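Local coordinates for D-3-phosphoglycerate dehydrogenase oxidoreductase protein (Ralstonia solanacearum, PDB 3GG9) that probably works as an NAD-dependent D-3-phosphoglycerate dehydrogenase, a member of the D-isomer specific 2-hydroxyacid dehydrogenase family, at residues Ser2-Val7 / Asp26-Val31; Asp48-Val53 / Lys71-Ser76; Gln64-Leu69 / Glu92-Lys97; Gly98-Glu103 / Thr335-Ala340. One frame throughout, in Å; residues are numbered along the deposited sequence.

Contact 1 of 4, residues Ser2-Val7 / Asp26-Val31; sequences SLKIAV and DHEVKV. Unlike the reference sequence in segment 2-7: Leu-3 (reference Met).
The imidazole of His-27 accepts the backbone N-H of Leu-3 at its ND1, 2.9 Å away. The bond is almost perfectly straight (177°) and arrives in the ring plane, at the edge of the imidazole. The side chain reaches this amide because CG lies beside its own backbone N (chi1 -53°), so the ring runs alongside Leu-3, whose CB is 3.7 Å from ND1. Ile-5 approaches obliquely and sets its CD1 3.6 Å from His-27 CB, a branched apolar group suited to a buried strand position. Before it in the chain, Ser-2 OG donates to Asp-26 O at 3.1 Å, and one water joins Ser-2 N to Asp-26 OD2.

Beyond this start, strands 4-7 and 28-31 run parallel, and regular main-chain bonds take over. Ile-5 does double duty: its N donates to Glu-28 O at 2.7 Å, and its O accepts from Lys-30 N. Val-7 CG2 then lies 4.1 Å from Val-29 CG1 and almost as near Val-31 CG2, beta-branched residues filling the face shared with Ile-5. Lys-4 and Glu-28 occupy the other face at the more exposed margin, where charged chains can reach solvent. Further out, Leu-321 and Leu-324 of helix 306-324 pack against His-27, strand 51-54 flanks strand 4-7, and strand 28-31 is the outermost, within this chain, of the five parallel strands of a flavodoxin-like domain.

Because ND1 accepts, it carries no proton in this arrangement; a neutral ring protonated at NE2 is therefore probable, and the bond should disfavour the imidazolium form.

Contact 2 of 4, residues Asp48-Val53 / Lys71-Ser76; sequences DVEALV and KLKIIS. Unlike the reference sequence in segment 48-53: Leu-52 (reference Ile).
Glu-50 O is gripped by two amides in succession. Lys-73 N donates at 2.8 Å onto a lone pair in the carbonyl plane, and Ile-74 N donates at 3.1 Å nearly along the C=O axis. Leu-72 CD1 lies against the same oxygen at 3.5 Å, giving it an apolar cover.

From this double grip the parallel strands 51-54 and 74-77 set out. Leu-52 N donates to Ile-74 O from above the carbonyl plane, whereas Leu-52 O accepts Ser-76 N at 2.8 Å in a nearly straight bond (171°). Small Ala-51 lets its CB come within 4.1 Å of Ile-74 CB. At the exposed margin the aliphatic parts of Glu-50 and Lys-73 lie side by side and end in a salt bridge, OE1 to NZ at 3.2 Å, whose hydrogen bond is weak; the other oxygen, OE2, has a stronger partner in Lys-4 N. The long, flexible chains suit this outer position.

The two strands belong to a beta-alpha-beta unit with helix 63-66 between them. Strands 4-7 and 100-102 flank the pair, and helix 306-324 packs on the face of Val-53, Ile-74 and Ser-76, taking the Ser-76 hydroxyl at Ala-316 O.

Contact 3 of 4, residues Gln64-Leu69 / Glu92-Lys97; sequences QLLDRL and EACTDK
Helices 63-66 and 91-97 are neighbours in the flavodoxin-like domain of this dehydrogenase family, packed on the parallel sheet over the face that carries Ile-75. The tight part of their contact rests on one methyl group. Leu-66 CD1 is 3.8 Å from Ala-93 CB and, at the same separation, from Cys-94 SG. Leu-66 reaches across with CG beside its backbone N (chi1 -64°). A long branched chain suits the place, since the backbones stay apart, with Leu-66 CA and Cys-94 CA 7.3 Å from each other. Ala-93 offers a small surface to the methyl, and Cys-94, though its CB bond leads away from Leu-66, adds a polarisable sulfur. Leu-72, in the loop leading to strand 74-77, also packs on Leu-66, and this part is buried.

Toward solvent the fit loosens into a polar bridge. A type I turn from Leu-66 to Leu-69 carries exposed Asp-67 outward. Lys-97, one turn on from Ala-93, bends at chi2 (-82°) and again at chi4, laying its CE 3.5 Å from Leu-66 O before the ammonium turns to the acid. A flexible lysine suits this place: its methylenes extend the apolar patch while its charge stays near the surface. The two side chains cross at about a right angle, and Lys-97 NZ meets Asp-67 OD2 at 3.0 Å, nearly along the C-O axis, in a salt bridge.

Contact 4 of 4, residues Gly98-Glu103 / Thr335-Ala340; sequences GVVVLE and TALAPA
Peptide groups are the flat groups that matter here, since no aromatic ring takes part. Ala-336 CB sits over one face of the Val-99 peptide, 3.9 Å from its O, whereas Gly-98 CA meets the Ala-336 carbonyl at its edge, near the plane, 3.7 Å from O. A third flat group, the side-chain amide of Asn-333, links the neighbourhood: its ND2 donates to Val-99 O and its OD1 accepts from Val-101 N.

Gly-98 closes helix 91-97 with a Schellman motif. Its positive phi (65°) is readily adopted by glycine, and the bare CA lets the backbone of Ala-336 come close. Ala-336 suits its buried place because its one methyl projects at the strand and is small enough to sit near both Val-99 O and Val-100 CG1.

The apolar packing centres on Val-100 CG1. It lies beside the backbone N (chi1 -66°), which puts CG2 in the crowded position between N and the carbonyl carbon. CG1 of Val-100 is thereby placed 3.8 Å from Leu-337 CD2 and 4.1 Å from Ala-336 CB. Leu-337 crosses Val-100 at about a right angle and covers it from the more exposed side, its chain reaching over with one methyl.

Strand 100-102 is the outermost of its sheet within the chain, and residues 335-340, from the tail that follows helix 306-324, cover its beginning. No hydrogen bond joins the two segments directly; they are held by van der Waals packing, while Asn-333 and Ala-332 supply hydrogen bonds to the strand.

All four contacts lie in one lobe, on a five-stranded parallel sheet of order 2-1-3-4-5, as in a flavodoxin-like fold. Contacts 1 and 2, with centres 9 Å apart, share the seam between strands 4-7 and 51-54; contact 4 adjoins contact 2 through strands 74-77 and 100-102, centres 12 Å apart. Contact 3 packs helices against the face carrying Ile-75, about 11 Å centre to centre from contacts 2 and 4, and its segments alternate along the chain with those of contact 2. Contact 1 stands about 20 Å, centre to centre, from contacts 3 and 4. Contact 4 brings the C-terminal tail back, so both chain ends lie in this lobe, apart from the Rossmann-type NAD-binding domain.

Contact 1 of 4, residues Ser2-Val7 / Asp26-Val31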
# COMPACT_ATOMS: atom_id res chain seq x y z
N SER A 2 -17.26 -41.51 1.10
CA SER A 2 -15.96 -41.10 0.54
C SER A 2 -16.10 -40.66 -0.92
O SER A 2 -16.26 -41.48 -1.82
CB SER A 2 -14.96 -42.24 0.68
OG SER A 2 -13.71 -41.89 0.12
N LEU A 3 -16.04 -39.34 -1.14
CA LEU A 3 -16.24 -38.73 -2.45
C LEU A 3 -14.92 -38.41 -3.13
O LEU A 3 -13.88 -38.22 -2.48
CB LEU A 3 -17.06 -37.43 -2.32
CG LEU A 3 -18.47 -37.47 -1.70
CD1 LEU A 3 -19.06 -36.08 -1.57
CD2 LEU A 3 -19.42 -38.34 -2.50
N LYS A 4 -14.97 -38.37 -4.45
CA LYS A 4 -13.92 -37.82 -5.28
C LYS A 4 -14.23 -36.31 -5.37
O LYS A 4 -15.30 -35.92 -5.88
CB LYS A 4 -13.97 -38.49 -6.65
CG LYS A 4 -12.63 -38.79 -7.29
CD LYS A 4 -12.26 -37.77 -8.36
CE LYS A 4 -10.95 -38.12 -9.04
NZ LYS A 4 -10.41 -36.96 -9.79
N ILE A 5 -13.33 -35.49 -4.82
CA ILE A 5 -13.53 -34.04 -4.72
C ILE A 5 -12.47 -33.30 -5.53
O ILE A 5 -11.29 -33.68 -5.52
CB ILE A 5 -13.51 -33.56 -3.24
CG1 ILE A 5 -14.67 -34.20 -2.48
CG2 ILE A 5 -13.52 -32.01 -3.12
CD1 ILE A 5 -14.64 -33.98 -0.99
N ALA A 6 -12.89 -32.28 -6.28
CA ALA A 6 -11.96 -31.40 -6.96
C ALA A 6 -12.17 -29.95 -6.55
O ALA A 6 -13.31 -29.49 -6.41
CB ALA A 6 -12.07 -31.55 -8.46
N VAL A 7 -11.06 -29.25 -6.35
CA VAL A 7 -11.04 -27.82 -6.11
C VAL A 7 -10.37 -27.18 -7.33
O VAL A 7 -9.25 -27.54 -7.69
CB VAL A 7 -10.20 -27.43 -4.87
CG1 VAL A 7 -10.33 -25.93 -4.60
CG2 VAL A 7 -10.60 -28.24 -3.62
N ASP A 26 -11.58 -37.89 4.97
CA ASP A 26 -12.28 -39.09 4.52
C ASP A 26 -12.50 -39.13 3.00
O ASP A 26 -13.17 -40.04 2.52
CB ASP A 26 -13.62 -39.21 5.26
CG ASP A 26 -14.30 -40.57 5.05
OD1 ASP A 26 -13.59 -41.60 5.02
OD2 ASP A 26 -15.53 -40.59 4.89
N HIS A 27 -11.94 -38.18 2.25
CA HIS A 27 -12.22 -38.04 0.81
C HIS A 27 -10.97 -37.93 0.02
O HIS A 27 -9.91 -37.62 0.57
CB HIS A 27 -13.11 -36.83 0.55
CG HIS A 27 -14.35 -36.81 1.39
ND1 HIS A 27 -15.48 -37.54 1.06
CD2 HIS A 27 -14.61 -36.23 2.58
CE1 HIS A 27 -16.39 -37.38 2.00
NE2 HIS A 27 -15.89 -36.58 2.93
N GLU A 28 -11.08 -38.18 -1.28
CA GLU A 28 -9.98 -38.01 -2.21
C GLU A 28 -10.11 -36.64 -2.88
O GLU A 28 -11.10 -36.37 -3.57
CB GLU A 28 -10.03 -39.14 -3.23
CG GLU A 28 -8.94 -39.14 -4.28
CD GLU A 28 -9.17 -40.21 -5.36
OE1 GLU A 28 -8.85 -39.94 -6.54
OE2 GLU A 28 -9.68 -41.30 -5.03
N VAL A 29 -9.13 -35.77 -2.66
CA VAL A 29 -9.19 -34.36 -3.12
C VAL A 29 -8.07 -34.06 -4.10
O VAL A 29 -6.90 -34.32 -3.82
CB VAL A 29 -9.09 -33.36 -1.94
CG1 VAL A 29 -9.37 -31.92 -2.41
CG2 VAL A 29 -10.04 -33.73 -0.84
N LYS A 30 -8.44 -33.51 -5.25
CA LYS A 30 -7.48 -32.99 -6.20
C LYS A 30 -7.65 -31.48 -6.29
O LYS A 30 -8.76 -30.98 -6.50
CB LYS A 30 -7.68 -33.65 -7.58
CG LYS A 30 -6.65 -33.22 -8.64
CD LYS A 30 -5.23 -33.54 -8.20
CE LYS A 30 -4.21 -32.58 -8.80
NZ LYS A 30 -3.81 -32.97 -10.18
N VAL A 31 -6.57 -30.74 -6.11
CA VAL A 31 -6.61 -29.29 -6.25
C VAL A 31 -5.89 -28.95 -7.55
O VAL A 31 -4.75 -29.36 -7.75
CB VAL A 31 -5.93 -28.57 -5.08
CG1 VAL A 31 -6.05 -27.05 -5.24
CG2 VAL A 31 -6.50 -29.02 -3.71
O HOH W 1 -16.56 -42.90 3.92

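Contact 2 of 4, residues Asp48-Val53 / Lys71-Ser76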
# COMPACT_ATOMS: atom_id res chain seq x y z
N ASP A 48 -14.48 -37.60 -13.22
CA ASP A 48 -14.80 -38.54 -12.15
C ASP A 48 -15.27 -37.91 -10.84
O ASP A 48 -15.56 -38.64 -9.89
CB ASP A 48 -13.59 -39.44 -11.85
CG ASP A 48 -13.15 -40.25 -13.05
OD1 ASP A 48 -14.02 -40.78 -13.78
OD2 ASP A 48 -11.92 -40.37 -13.25
N VAL A 49 -15.33 -36.59 -10.76
CA VAL A 49 -15.60 -35.99 -9.45
C VAL A 49 -17.07 -35.95 -9.11
O VAL A 49 -17.91 -35.67 -9.95
CB VAL A 49 -14.87 -34.60 -9.21
CG1 VAL A 49 -13.73 -34.40 -10.19
CG2 VAL A 49 -15.82 -33.41 -9.19
N GLU A 50 -17.37 -36.26 -7.86
CA GLU A 50 -18.72 -36.21 -7.38
C GLU A 50 -18.98 -34.88 -6.68
O GLU A 50 -20.13 -34.44 -6.60
CB GLU A 50 -18.96 -37.37 -6.41
CG GLU A 50 -18.58 -38.73 -7.00
CD GLU A 50 -18.25 -39.74 -5.92
OE1 GLU A 50 -19.20 -40.25 -5.28
OE2 GLU A 50 -17.05 -40.02 -5.71
N ALA A 51 -17.92 -34.25 -6.17
CA ALA A 51 -18.07 -32.94 -5.50
C ALA A 51 -17.06 -31.93 -6.00
O ALA A 51 -15.86 -32.20 -6.06
CB ALA A 51 -18.01 -33.07 -3.98
N LEU A 52 -17.55 -30.76 -6.35
CA LEU A 52 -16.71 -29.74 -6.94
C LEU A 52 -16.72 -28.55 -6.01
O LEU A 52 -17.78 -28.07 -5.64
CB LEU A 52 -17.26 -29.35 -8.31
CG LEU A 52 -16.40 -28.75 -9.41
CD1 LEU A 52 -15.11 -29.52 -9.64
CD2 LEU A 52 -17.24 -28.73 -10.67
N VAL A 53 -15.53 -28.09 -5.61
CA VAL A 53 -15.40 -26.86 -4.85
C VAL A 53 -14.94 -25.74 -5.78
O VAL A 53 -13.89 -25.84 -6.44
CB VAL A 53 -14.45 -27.00 -3.64
CG1 VAL A 53 -14.35 -25.66 -2.86
CG2 VAL A 53 -14.94 -28.12 -2.72
N LYS A 71 -21.28 -37.84 -13.19
CA LYS A 71 -21.00 -38.24 -11.81
C LYS A 71 -21.18 -37.13 -10.76
O LYS A 71 -21.14 -37.41 -9.56
CB LYS A 71 -19.61 -38.87 -11.69
CG LYS A 71 -19.32 -39.89 -12.78
CD LYS A 71 -18.60 -41.10 -12.24
CE LYS A 71 -18.50 -42.19 -13.30
NZ LYS A 71 -19.83 -42.50 -13.91
N LEU A 72 -21.37 -35.89 -11.22
CA LEU A 72 -21.42 -34.73 -10.31
C LEU A 72 -22.68 -34.71 -9.47
O LEU A 72 -23.79 -34.78 -10.00
CB LEU A 72 -21.31 -33.41 -11.08
CG LEU A 72 -21.27 -32.15 -10.21
CD1 LEU A 72 -20.02 -32.16 -9.30
CD2 LEU A 72 -21.29 -30.89 -11.05
N LYS A 73 -22.50 -34.61 -8.15
CA LYS A 73 -23.62 -34.58 -7.21
C LYS A 73 -23.73 -33.27 -6.44
O LYS A 73 -24.83 -32.84 -6.08
CB LYS A 73 -23.50 -35.74 -6.22
CG LYS A 73 -23.62 -37.12 -6.87
CD LYS A 73 -23.69 -38.23 -5.84
CE LYS A 73 -22.32 -38.82 -5.54
NZ LYS A 73 -22.42 -40.28 -5.31
N ILE A 74 -22.58 -32.65 -6.17
CA ILE A 74 -22.47 -31.46 -5.33
C ILE A 74 -21.56 -30.41 -5.96
O ILE A 74 -20.46 -30.73 -6.43
CB ILE A 74 -21.90 -31.83 -3.92
CG1 ILE A 74 -22.89 -32.71 -3.16
CG2 ILE A 74 -21.55 -30.57 -3.11
CD1 ILE A 74 -22.24 -33.57 -2.03
N ILE A 75 -22.01 -29.16 -5.99
CA ILE A 75 -21.13 -28.02 -6.18
C ILE A 75 -21.14 -27.24 -4.87
O ILE A 75 -22.21 -26.85 -4.38
CB ILE A 75 -21.58 -27.12 -7.34
CG1 ILE A 75 -21.47 -27.88 -8.66
CG2 ILE A 75 -20.71 -25.84 -7.42
CD1 ILE A 75 -22.36 -27.29 -9.74
N SER A 76 -19.96 -27.07 -4.29
CA SER A 76 -19.84 -26.28 -3.06
C SER A 76 -19.12 -24.97 -3.34
O SER A 76 -17.95 -24.95 -3.71
CB SER A 76 -19.11 -27.07 -1.96
OG SER A 76 -19.31 -26.40 -0.72

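Contact 3 of 4, residues Gln64-Leu69 / Glu92-Lys97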
# COMPACT_ATOMS: atom_id res chain seq x y z
N GLN A 64 -24.16 -26.71 -20.54
CA GLN A 64 -23.34 -27.49 -21.46
C GLN A 64 -22.23 -28.26 -20.75
O GLN A 64 -21.81 -29.33 -21.20
CB GLN A 64 -22.80 -26.64 -22.62
CG GLN A 64 -22.92 -25.11 -22.45
CD GLN A 64 -24.33 -24.58 -22.71
OE1 GLN A 64 -24.87 -23.82 -21.91
NE2 GLN A 64 -24.93 -25.00 -23.82
N LEU A 65 -21.75 -27.71 -19.63
CA LEU A 65 -20.78 -28.40 -18.81
C LEU A 65 -21.47 -29.52 -18.04
O LEU A 65 -20.98 -30.65 -18.04
CB LEU A 65 -20.07 -27.42 -17.86
CG LEU A 65 -19.04 -28.05 -16.91
CD1 LEU A 65 -17.83 -28.60 -17.68
CD2 LEU A 65 -18.65 -27.04 -15.82
N LEU A 66 -22.61 -29.21 -17.42
CA LEU A 66 -23.36 -30.20 -16.64
C LEU A 66 -23.82 -31.41 -17.46
O LEU A 66 -23.91 -32.52 -16.94
CB LEU A 66 -24.53 -29.54 -15.92
CG LEU A 66 -24.13 -28.49 -14.88
CD1 LEU A 66 -25.27 -27.56 -14.57
CD2 LEU A 66 -23.59 -29.14 -13.59
N ASP A 67 -24.09 -31.18 -18.75
CA ASP A 67 -24.40 -32.23 -19.73
C ASP A 67 -23.26 -33.23 -19.87
O ASP A 67 -23.49 -34.41 -20.15
CB ASP A 67 -24.67 -31.63 -21.12
CG ASP A 67 -25.99 -30.89 -21.19
OD1 ASP A 67 -26.15 -30.08 -22.13
OD2 ASP A 67 -26.87 -31.11 -20.33
N ARG A 68 -22.03 -32.76 -19.68
CA ARG A 68 -20.84 -33.59 -19.83
C ARG A 68 -20.32 -34.19 -18.52
O ARG A 68 -19.24 -34.79 -18.51
CB ARG A 68 -19.74 -32.80 -20.50
CG ARG A 68 -19.94 -32.54 -21.98
CD ARG A 68 -18.65 -32.00 -22.57
NE ARG A 68 -18.69 -31.57 -23.98
CZ ARG A 68 -19.63 -30.84 -24.56
NH1 ARG A 68 -20.70 -30.39 -23.90
NH2 ARG A 68 -19.50 -30.54 -25.85
N LEU A 69 -21.07 -34.03 -17.43
CA LEU A 69 -20.61 -34.50 -16.11
C LEU A 69 -21.63 -35.39 -15.39
O LEU A 69 -22.31 -34.93 -14.46
CB LEU A 69 -20.20 -33.32 -15.22
CG LEU A 69 -19.03 -32.41 -15.59
CD1 LEU A 69 -18.84 -31.32 -14.52
CD2 LEU A 69 -17.74 -33.20 -15.82
N GLU A 92 -30.77 -23.47 -12.35
CA GLU A 92 -31.87 -24.23 -12.95
C GLU A 92 -31.35 -25.49 -13.64
O GLU A 92 -31.96 -26.56 -13.51
CB GLU A 92 -32.69 -23.36 -13.91
CG GLU A 92 -33.86 -22.61 -13.26
CD GLU A 92 -33.45 -21.82 -12.02
OE1 GLU A 92 -32.51 -20.98 -12.11
OE2 GLU A 92 -34.05 -22.04 -10.95
N ALA A 93 -30.23 -25.37 -14.36
CA ALA A 93 -29.60 -26.53 -14.98
C ALA A 93 -29.09 -27.53 -13.94
O ALA A 93 -29.18 -28.74 -14.16
CB ALA A 93 -28.49 -26.13 -15.92
N CYS A 94 -28.58 -27.01 -12.81
CA CYS A 94 -28.15 -27.84 -11.68
C CYS A 94 -29.34 -28.58 -11.08
O CYS A 94 -29.26 -29.79 -10.85
CB CYS A 94 -27.48 -26.98 -10.59
SG CYS A 94 -25.81 -26.43 -11.01
N THR A 95 -30.43 -27.85 -10.85
CA THR A 95 -31.67 -28.41 -10.32
C THR A 95 -32.22 -29.51 -11.24
O THR A 95 -32.70 -30.53 -10.75
CB THR A 95 -32.71 -27.30 -10.08
OG1 THR A 95 -32.17 -26.33 -9.16
CG2 THR A 95 -33.98 -27.86 -9.50
N ASP A 96 -32.11 -29.31 -12.56
CA ASP A 96 -32.49 -30.31 -13.58
C ASP A 96 -31.71 -31.62 -13.48
O ASP A 96 -32.28 -32.70 -13.69
CB ASP A 96 -32.32 -29.74 -15.00
CG ASP A 96 -33.41 -28.74 -15.37
OD1 ASP A 96 -34.42 -28.63 -14.64
OD2 ASP A 96 -33.26 -28.06 -16.41
N LYS A 97 -30.42 -31.52 -13.16
CA LYS A 97 -29.57 -32.70 -13.03
C LYS A 97 -29.62 -33.28 -11.61
O LYS A 97 -29.01 -34.31 -11.35
CB LYS A 97 -28.12 -32.38 -13.41
CG LYS A 97 -27.92 -31.79 -14.81
CD LYS A 97 -27.88 -32.85 -15.90
CE LYS A 97 -27.41 -32.26 -17.23
NZ LYS A 97 -28.29 -31.16 -17.74

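Contact 4 of 4, residues Gly98-Glu103 / Thr335-Ala340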
# COMPACT_ATOMS: atom_id res chain seq x y z
N GLY A 98 -30.32 -32.61 -10.71
CA GLY A 98 -30.31 -33.00 -9.30
C GLY A 98 -28.93 -32.80 -8.67
O GLY A 98 -28.51 -33.60 -7.84
N VAL A 99 -28.23 -31.76 -9.12
CA VAL A 99 -26.94 -31.35 -8.55
C VAL A 99 -27.21 -30.25 -7.53
O VAL A 99 -27.73 -29.19 -7.90
CB VAL A 99 -25.98 -30.84 -9.65
CG1 VAL A 99 -24.71 -30.21 -9.04
CG2 VAL A 99 -25.60 -31.99 -10.57
N VAL A 100 -26.89 -30.50 -6.25
CA VAL A 100 -27.11 -29.48 -5.23
C VAL A 100 -25.98 -28.45 -5.21
O VAL A 100 -24.81 -28.80 -5.31
CB VAL A 100 -27.40 -30.04 -3.79
CG1 VAL A 100 -28.73 -30.77 -3.77
CG2 VAL A 100 -26.28 -30.92 -3.28
N VAL A 101 -26.36 -27.19 -5.12
CA VAL A 101 -25.39 -26.11 -5.00
C VAL A 101 -25.38 -25.64 -3.56
O VAL A 101 -26.41 -25.23 -3.02
CB VAL A 101 -25.68 -24.96 -5.98
CG1 VAL A 101 -24.74 -23.78 -5.73
CG2 VAL A 101 -25.54 -25.46 -7.43
N LEU A 102 -24.21 -25.73 -2.93
CA LEU A 102 -24.07 -25.36 -1.53
C LEU A 102 -23.52 -23.95 -1.43
O LEU A 102 -22.61 -23.59 -2.17
CB LEU A 102 -23.18 -26.36 -0.79
CG LEU A 102 -23.47 -27.85 -1.02
CD1 LEU A 102 -22.67 -28.71 -0.10
CD2 LEU A 102 -24.94 -28.18 -0.89
N GLU A 103 -24.10 -23.15 -0.54
CA GLU A 103 -23.76 -21.73 -0.45
C GLU A 103 -22.93 -21.50 0.79
O GLU A 103 -23.28 -21.97 1.89
CB GLU A 103 -25.03 -20.87 -0.41
CG GLU A 103 -24.77 -19.37 -0.27
CD GLU A 103 -25.96 -18.51 -0.62
OE1 GLU A 103 -25.75 -17.42 -1.22
OE2 GLU A 103 -27.10 -18.91 -0.31
N THR A 335 -34.95 -27.60 -4.43
CA THR A 335 -35.80 -28.42 -5.31
C THR A 335 -35.00 -29.41 -6.16
O THR A 335 -35.58 -30.18 -6.93
CB THR A 335 -36.77 -27.57 -6.18
OG1 THR A 335 -36.04 -26.80 -7.14
CG2 THR A 335 -37.62 -26.63 -5.32
N ALA A 336 -33.67 -29.40 -6.02
CA ALA A 336 -32.81 -30.43 -6.61
C ALA A 336 -32.75 -31.69 -5.74
O ALA A 336 -32.21 -32.71 -6.16
CB ALA A 336 -31.40 -29.89 -6.82
N LEU A 337 -33.29 -31.61 -4.53
CA LEU A 337 -33.32 -32.74 -3.61
C LEU A 337 -34.51 -33.66 -3.90
O LEU A 337 -34.52 -34.83 -3.50
CB LEU A 337 -33.37 -32.26 -2.16
CG LEU A 337 -32.12 -31.56 -1.59
CD1 LEU A 337 -32.47 -30.80 -0.32
CD2 LEU A 337 -31.01 -32.56 -1.34
N ALA A 338 -35.50 -33.12 -4.61
CA ALA A 338 -36.69 -33.86 -5.01
C ALA A 338 -36.34 -34.98 -6.00
O ALA A 338 -35.33 -34.89 -6.71
CB ALA A 338 -37.70 -32.89 -5.63
N PRO A 339 -37.16 -36.07 -6.02
CA PRO A 339 -36.96 -37.15 -7.00
C PRO A 339 -37.21 -36.70 -8.43
O PRO A 339 -38.04 -35.82 -8.66
CB PRO A 339 -38.00 -38.20 -6.59
CG PRO A 339 -39.05 -37.42 -5.86
CD PRO A 339 -38.29 -36.37 -5.11
N ALA A 340 -36.49 -37.31 -9.38
CA ALA A 340 -36.54 -36.96 -10.81
C ALA A 340 -37.95 -36.89 -11.42
O ALA A 340 -38.16 -36.19 -12.42
CB ALA A 340 -35.65 -37.91 -11.62